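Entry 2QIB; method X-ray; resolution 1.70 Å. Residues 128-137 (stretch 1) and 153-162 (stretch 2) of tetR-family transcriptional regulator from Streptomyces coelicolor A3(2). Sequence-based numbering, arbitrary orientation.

Stretch 1 128-137: VRQAAYVQIL
Stretch 2 (153-162) VRSWISLAES

Both stretches are helical throughout, with phi/psi between -55/-51 and -72/-30 and i to i+4 backbone hydrogen bonds, from Ala-160 N to Trp-156 O at 2.8 Å, the shortest, to contacts such as Tyr-133 N to Arg-129 O at 3.1 Å. Each helix extends beyond its stretch at both ends. The axes approach to 10.0 Å, with 125° between their N-to-C directions, so the chains run obliquely in opposing senses. Register is set by two CA–CA distances, Tyr-133 to Arg-154 at 6.7 Å and Arg-129 to Ile-157 at 6.9 Å. Together the stretches bury 509 Å².

Val-153 (chi1 t) points toward stretch 1. Its CG1 lies 3.5 Å from Tyr-133 CD1, oblique to the ring, and 3.9 Å from Ile-136 CG2; its CG2 reaches Leu-137 CD2 at 4.5 Å. A short branched side chain thus meets three neighbours in a buried, apolar setting.

Arg-154 leaves its helix sideways, yet chi1 m, chi2 t, chi3 t and chi4 -90° bring its end to stretch 1. The guanidinium lies flat on Tyr-133 (chi1 t, chi2 73°): planes at 14°, and Arg-154 CZ 3.7 Å from the ring centroid and 7° off the normal, a cation-pi arrangement. The stack leaves the guanidinium edge free for Gln-130 OE1, which accepts from Arg-154 NH2 at 2.9 Å and NH1 at 3.1 Å. Gln-130 starts away from stretch 2, but chi1 t, chi2 p and chi3 11° bring its amide back. Arg-154 NE is satisfied elsewhere in the structure.

Trp-156 (chi1 t, chi2 86°) is buried and adds a modest contact, its CZ3 4.0 Å from Ile-136 CD1 and the ring oblique to that methyl.

Ile-157 (chi1 m, chi2 t) is the knob, seated among Arg-129, Ala-132, Tyr-133 and Ile-136. Its CD1 comes within 3.6 Å of Tyr-133 N, 3.7 Å of Arg-129 O and 3.9 Å of Ala-132 CB, while its CG1 is 4.2 Å from Ile-136 CD1 (Ile-136: chi1 m, chi2 t). The single methyl of Ala-132 lines the hole without filling it, and the apolar knob can lie against backbone atoms already paired within their helix.

Ser-158, Leu-159 and Ala-160 make no contact with stretch 1.

One turn beyond the knob, Glu-161 (chi1 m, chi2 t, chi3 26°) points toward stretch 1 and forms a two-pronged salt bridge. Arg-129, extended with chi1 m, chi2 t, chi3 t and chi4 140°, donates NE to Glu-161 OE2 at 2.7 Å (155°) and NH2 to Glu-161 OE1 at 3.0 Å (154°). Ser-162 lies out of reach.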

ATOM      1  N   VAL A 128       7.343 -10.352  -6.302  1.00 19.80           N
ATOM      2  CA  VAL A 128       7.530  -9.101  -7.075  1.00 20.23           C
ATOM      3  C   VAL A 128       7.909  -7.931  -6.128  1.00 19.62           C
ATOM      4  O   VAL A 128       8.859  -7.182  -6.405  1.00 18.36           O
ATOM      5  CB  VAL A 128       6.290  -8.745  -7.941  1.00 20.67           C
ATOM      6  CG1 VAL A 128       6.540  -7.461  -8.749  1.00 21.07           C
ATOM      7  CG2 VAL A 128       5.921  -9.902  -8.879  1.00 20.51           C
ATOM      8  N   ARG A 129       7.193  -7.803  -5.007  1.00 18.51           N
ATOM      9  CA  ARG A 129       7.513  -6.774  -4.019  1.00 18.89           C
ATOM     10  C   ARG A 129       8.944  -6.937  -3.520  1.00 19.26           C
ATOM     11  O   ARG A 129       9.698  -5.955  -3.426  1.00 19.37           O
ATOM     12  CB  ARG A 129       6.552  -6.851  -2.842  1.00 19.77           C
ATOM     13  CG  ARG A 129       5.137  -6.490  -3.223  1.00 20.04           C
ATOM     14  CD  ARG A 129       4.221  -6.750  -2.026  1.00 23.79           C
ATOM     15  NE  ARG A 129       2.874  -6.281  -2.311  1.00 22.98           N
ATOM     16  CZ  ARG A 129       1.781  -6.920  -1.957  1.00 25.92           C
ATOM     17  NH1 ARG A 129       1.874  -8.108  -1.332  1.00 25.51           N
ATOM     18  NH2 ARG A 129       0.598  -6.410  -2.278  1.00 24.63           N
ATOM     19  N   GLN A 130       9.325  -8.179  -3.219  1.00 18.42           N
ATOM     20  CA  GLN A 130      10.697  -8.434  -2.806  1.00 19.23           C
ATOM     21  C   GLN A 130      11.736  -8.143  -3.922  1.00 18.74           C
ATOM     22  O   GLN A 130      12.796  -7.610  -3.643  1.00 18.04           O
ATOM     23  CB  GLN A 130      10.809  -9.881  -2.281  1.00 19.45           C
ATOM     24  CG  GLN A 130      12.224 -10.267  -1.912  1.00 20.36           C
ATOM     25  CD  GLN A 130      12.708  -9.601  -0.633  1.00 22.44           C
ATOM     26  OE1 GLN A 130      11.930  -8.993   0.108  1.00 24.17           O
ATOM     27  NE2 GLN A 130      13.997  -9.754  -0.345  1.00 23.48           N
ATOM     28  N   ALA A 131      11.429  -8.466  -5.178  1.00 18.15           N
ATOM     29  CA  ALA A 131      12.309  -8.136  -6.312  1.00 17.66           C
ATOM     30  C   ALA A 131      12.545  -6.624  -6.403  1.00 16.97           C
ATOM     31  O   ALA A 131      13.701  -6.176  -6.591  1.00 17.18           O
ATOM     32  CB  ALA A 131      11.711  -8.643  -7.617  1.00 16.80           C
ATOM     33  N   ALA A 132      11.477  -5.840  -6.206  1.00 16.51           N
ATOM     34  CA  ALA A 132      11.623  -4.371  -6.170  1.00 16.91           C
ATOM     35  C   ALA A 132      12.573  -3.961  -5.044  1.00 16.75           C
ATOM     36  O   ALA A 132      13.508  -3.155  -5.262  1.00 16.79           O
ATOM     37  CB  ALA A 132      10.244  -3.677  -5.985  1.00 17.10           C
ATOM     38  N   TYR A 133      12.354  -4.509  -3.853  1.00 16.10           N
ATOM     39  CA  TYR A 133      13.174  -4.229  -2.677  1.00 17.66           C
ATOM     40  C   TYR A 133      14.679  -4.497  -2.946  1.00 18.02           C
ATOM     41  O   TYR A 133      15.544  -3.642  -2.690  1.00 17.75           O
ATOM     42  CB  TYR A 133      12.639  -5.087  -1.507  1.00 18.65           C
ATOM     43  CG  TYR A 133      13.375  -4.904  -0.205  1.00 19.58           C
ATOM     44  CD1 TYR A 133      13.219  -3.742   0.555  1.00 20.80           C
ATOM     45  CD2 TYR A 133      14.216  -5.909   0.281  1.00 22.85           C
ATOM     46  CE1 TYR A 133      13.888  -3.573   1.775  1.00 22.44           C
ATOM     47  CE2 TYR A 133      14.909  -5.746   1.506  1.00 21.55           C
ATOM     48  CZ  TYR A 133      14.710  -4.589   2.243  1.00 23.58           C
ATOM     49  OH  TYR A 133      15.402  -4.404   3.444  1.00 24.99           O
ATOM     50  N   VAL A 134      14.975  -5.684  -3.470  1.00 17.09           N
ATOM     51  CA  VAL A 134      16.352  -6.071  -3.785  1.00 18.09           C
ATOM     52  C   VAL A 134      17.011  -5.082  -4.773  1.00 17.16           C
ATOM     53  O   VAL A 134      18.186  -4.709  -4.622  1.00 17.93           O
ATOM     54  CB  VAL A 134      16.384  -7.523  -4.305  1.00 18.04           C
ATOM     55  CG1 VAL A 134      17.783  -7.855  -4.961  1.00 18.72           C
ATOM     56  CG2 VAL A 134      16.088  -8.482  -3.133  1.00 20.28           C
ATOM     57  N   GLN A 135      16.272  -4.684  -5.797  1.00 16.55           N
ATOM     58  CA  GLN A 135      16.830  -3.727  -6.769  1.00 16.43           C
ATOM     59  C   GLN A 135      17.094  -2.357  -6.166  1.00 15.50           C
ATOM     60  O   GLN A 135      18.129  -1.742  -6.421  1.00 14.61           O
ATOM     61  CB  GLN A 135      15.941  -3.610  -8.008  1.00 16.30           C
ATOM     62  CG  GLN A 135      15.943  -4.882  -8.896  1.00 18.59           C
ATOM     63  CD  GLN A 135      17.384  -5.355  -9.246  1.00 19.45           C
ATOM     64  OE1 GLN A 135      18.199  -4.595  -9.742  1.00 21.05           O
ATOM     65  NE2 GLN A 135      17.681  -6.618  -8.953  1.00 21.90           N
ATOM     66  N   ILE A 136      16.150  -1.872  -5.352  1.00 14.73           N
ATOM     67  CA  ILE A 136      16.346  -0.571  -4.735  1.00 15.83           C
ATOM     68  C   ILE A 136      17.567  -0.596  -3.822  1.00 16.07           C
ATOM     69  O   ILE A 136      18.399   0.265  -3.912  1.00 16.53           O
ATOM     70  CB  ILE A 136      15.105  -0.144  -3.951  1.00 14.49           C
ATOM     71  CG1 ILE A 136      13.960   0.144  -4.956  1.00 16.21           C
ATOM     72  CG2 ILE A 136      15.440   1.081  -3.054  1.00 15.60           C
ATOM     73  CD1 ILE A 136      12.584   0.159  -4.293  1.00 16.94           C
ATOM     74  N   LEU A 137      17.720  -1.629  -2.990  1.00 17.60           N
ATOM     75  CA  LEU A 137      18.918  -1.700  -2.157  1.00 18.63           C
ATOM     76  C   LEU A 137      20.209  -1.781  -2.964  1.00 18.66           C
ATOM     77  O   LEU A 137      21.208  -1.221  -2.556  1.00 19.29           O
ATOM     78  CB  LEU A 137      18.855  -2.875  -1.204  1.00 19.61           C
ATOM     79  CG  LEU A 137      17.767  -2.792  -0.119  1.00 20.86           C
ATOM     80  CD1 LEU A 137      17.938  -3.979   0.816  1.00 24.42           C
ATOM     81  CD2 LEU A 137      17.807  -1.493   0.682  1.00 23.92           C
ATOM     82  N   VAL A 153      11.828   1.884   2.481  1.00 16.33           N
ATOM     83  CA  VAL A 153      11.803   1.246   1.144  1.00 16.11           C
ATOM     84  C   VAL A 153      10.531   0.414   0.960  1.00 16.70           C
ATOM     85  O   VAL A 153       9.816   0.560  -0.028  1.00 16.73           O
ATOM     86  CB  VAL A 153      13.079   0.430   0.882  1.00 16.40           C
ATOM     87  CG1 VAL A 153      12.951  -0.359  -0.462  1.00 18.08           C
ATOM     88  CG2 VAL A 153      14.327   1.344   0.894  1.00 15.11           C
ATOM     89  N   ARG A 154      10.216  -0.459   1.921  1.00 15.51           N
ATOM     90  CA  ARG A 154       9.035  -1.292   1.756  1.00 15.74           C
ATOM     91  C   ARG A 154       7.755  -0.447   1.750  1.00 14.84           C
ATOM     92  O   ARG A 154       6.794  -0.754   1.008  1.00 15.78           O
ATOM     93  CB  ARG A 154       9.025  -2.372   2.820  1.00 16.95           C
ATOM     94  CG  ARG A 154      10.223  -3.330   2.718  1.00 17.19           C
ATOM     95  CD  ARG A 154       9.827  -4.658   3.374  1.00 22.33           C
ATOM     96  NE  ARG A 154      10.905  -5.650   3.395  1.00 23.48           N
ATOM     97  CZ  ARG A 154      11.145  -6.552   2.436  1.00 25.57           C
ATOM     98  NH1 ARG A 154      10.428  -6.593   1.314  1.00 25.26           N
ATOM     99  NH2 ARG A 154      12.108  -7.447   2.605  1.00 25.27           N
ATOM    100  N   SER A 155       7.730   0.619   2.544  1.00 15.78           N
ATOM    101  CA  SER A 155       6.515   1.452   2.600  1.00 16.17           C
ATOM    102  C   SER A 155       6.379   2.242   1.278  1.00 16.21           C
ATOM    103  O   SER A 155       5.236   2.463   0.804  1.00 16.66           O
ATOM    104  CB  SER A 155       6.496   2.395   3.817  1.00 16.68           C
ATOM    105  OG  SER A 155       7.513   3.355   3.715  1.00 19.39           O
ATOM    106  N   TRP A 156       7.512   2.573   0.651  1.00 15.24           N
ATOM    107  CA  TRP A 156       7.475   3.226  -0.670  1.00 14.26           C
ATOM    108  C   TRP A 156       6.928   2.269  -1.730  1.00 15.19           C
ATOM    109  O   TRP A 156       6.144   2.669  -2.577  1.00 15.45           O
ATOM    110  CB  TRP A 156       8.828   3.748  -1.110  1.00 15.51           C
ATOM    111  CG  TRP A 156       8.731   4.438  -2.447  1.00 15.15           C
ATOM    112  CD1 TRP A 156       8.401   5.750  -2.711  1.00 15.32           C
ATOM    113  CD2 TRP A 156       8.925   3.807  -3.712  1.00 13.07           C
ATOM    114  NE1 TRP A 156       8.421   5.970  -4.107  1.00 15.99           N
ATOM    115  CE2 TRP A 156       8.711   4.785  -4.719  1.00 14.21           C
ATOM    116  CE3 TRP A 156       9.242   2.488  -4.099  1.00 15.24           C
ATOM    117  CZ2 TRP A 156       8.842   4.485  -6.085  1.00 16.09           C
ATOM    118  CZ3 TRP A 156       9.384   2.205  -5.485  1.00 16.43           C
ATOM    119  CH2 TRP A 156       9.159   3.200  -6.437  1.00 14.75           C
ATOM    120  N   ILE A 157       7.369   1.024  -1.679  1.00 14.37           N
ATOM    121  CA  ILE A 157       6.828  -0.023  -2.588  1.00 15.19           C
ATOM    122  C   ILE A 157       5.301  -0.101  -2.434  1.00 15.13           C
ATOM    123  O   ILE A 157       4.583  -0.112  -3.421  1.00 16.18           O
ATOM    124  CB  ILE A 157       7.504  -1.395  -2.358  1.00 15.53           C
ATOM    125  CG1 ILE A 157       8.985  -1.311  -2.790  1.00 15.10           C
ATOM    126  CG2 ILE A 157       6.733  -2.520  -3.117  1.00 16.74           C
ATOM    127  CD1 ILE A 157       9.868  -2.459  -2.257  1.00 16.68           C
ATOM    128  N   SER A 158       4.781  -0.073  -1.205  1.00 15.61           N
ATOM    129  CA  SER A 158       3.307  -0.028  -0.994  1.00 16.78           C
ATOM    130  C   SER A 158       2.677   1.239  -1.586  1.00 16.07           C
ATOM    131  O   SER A 158       1.574   1.198  -2.155  1.00 15.57           O
ATOM    132  CB  SER A 158       2.979  -0.120   0.502  1.00 17.43           C
ATOM    133  OG  SER A 158       3.495  -1.351   1.054  1.00 20.65           O
ATOM    134  N   LEU A 159       3.367   2.368  -1.422  1.00 14.28           N
ATOM    135  CA  LEU A 159       2.929   3.655  -1.971  1.00 14.93           C
ATOM    136  C   LEU A 159       2.832   3.559  -3.517  1.00 15.38           C
ATOM    137  O   LEU A 159       1.872   4.079  -4.141  1.00 15.67           O
ATOM    138  CB  LEU A 159       3.937   4.767  -1.593  1.00 14.61           C
ATOM    139  CG  LEU A 159       3.468   6.148  -2.051  1.00 13.92           C
ATOM    140  CD1 LEU A 159       2.271   6.583  -1.178  1.00 15.94           C
ATOM    141  CD2 LEU A 159       4.625   7.112  -1.870  1.00 16.09           C
ATOM    142  N   ALA A 160       3.854   2.951  -4.128  1.00 16.19           N
ATOM    143  CA  ALA A 160       3.889   2.798  -5.587  1.00 15.97           C
ATOM    144  C   ALA A 160       2.779   1.859  -6.115  1.00 15.99           C
ATOM    145  O   ALA A 160       2.172   2.136  -7.163  1.00 15.40           O
ATOM    146  CB  ALA A 160       5.272   2.326  -6.056  1.00 15.63           C
ATOM    147  N   GLU A 161       2.482   0.776  -5.386  1.00 15.14           N
ATOM    148  CA  GLU A 161       1.324  -0.086  -5.689  1.00 15.36           C
ATOM    149  C   GLU A 161       0.010   0.717  -5.611  1.00 15.27           C
ATOM    150  O   GLU A 161      -0.840   0.700  -6.515  1.00 15.53           O
ATOM    151  CB  GLU A 161       1.277  -1.203  -4.634  1.00 17.46           C
ATOM    152  CG  GLU A 161       2.355  -2.196  -4.788  1.00 22.01           C
ATOM    153  CD  GLU A 161       2.250  -3.319  -3.729  1.00 25.41           C
ATOM    154  OE1 GLU A 161       1.140  -3.586  -3.225  1.00 26.95           O
ATOM    155  OE2 GLU A 161       3.294  -3.907  -3.426  1.00 30.79           O
ATOM    156  N   SER A 162      -0.173   1.444  -4.514  1.00 14.70           N
ATOM    157  CA  SER A 162      -1.393   2.207  -4.312  1.00 14.52           C
ATOM    158  C   SER A 162      -1.590   3.270  -5.390  1.00 14.89           C
ATOM    159  O   SER A 162      -2.689   3.468  -5.910  1.00 15.01           O
ATOM    160  CB  SER A 162      -1.338   2.884  -2.948  1.00 16.38           C
ATOM    161  OG  SER A 162      -2.589   3.508  -2.697  1.00 21.17           O
TER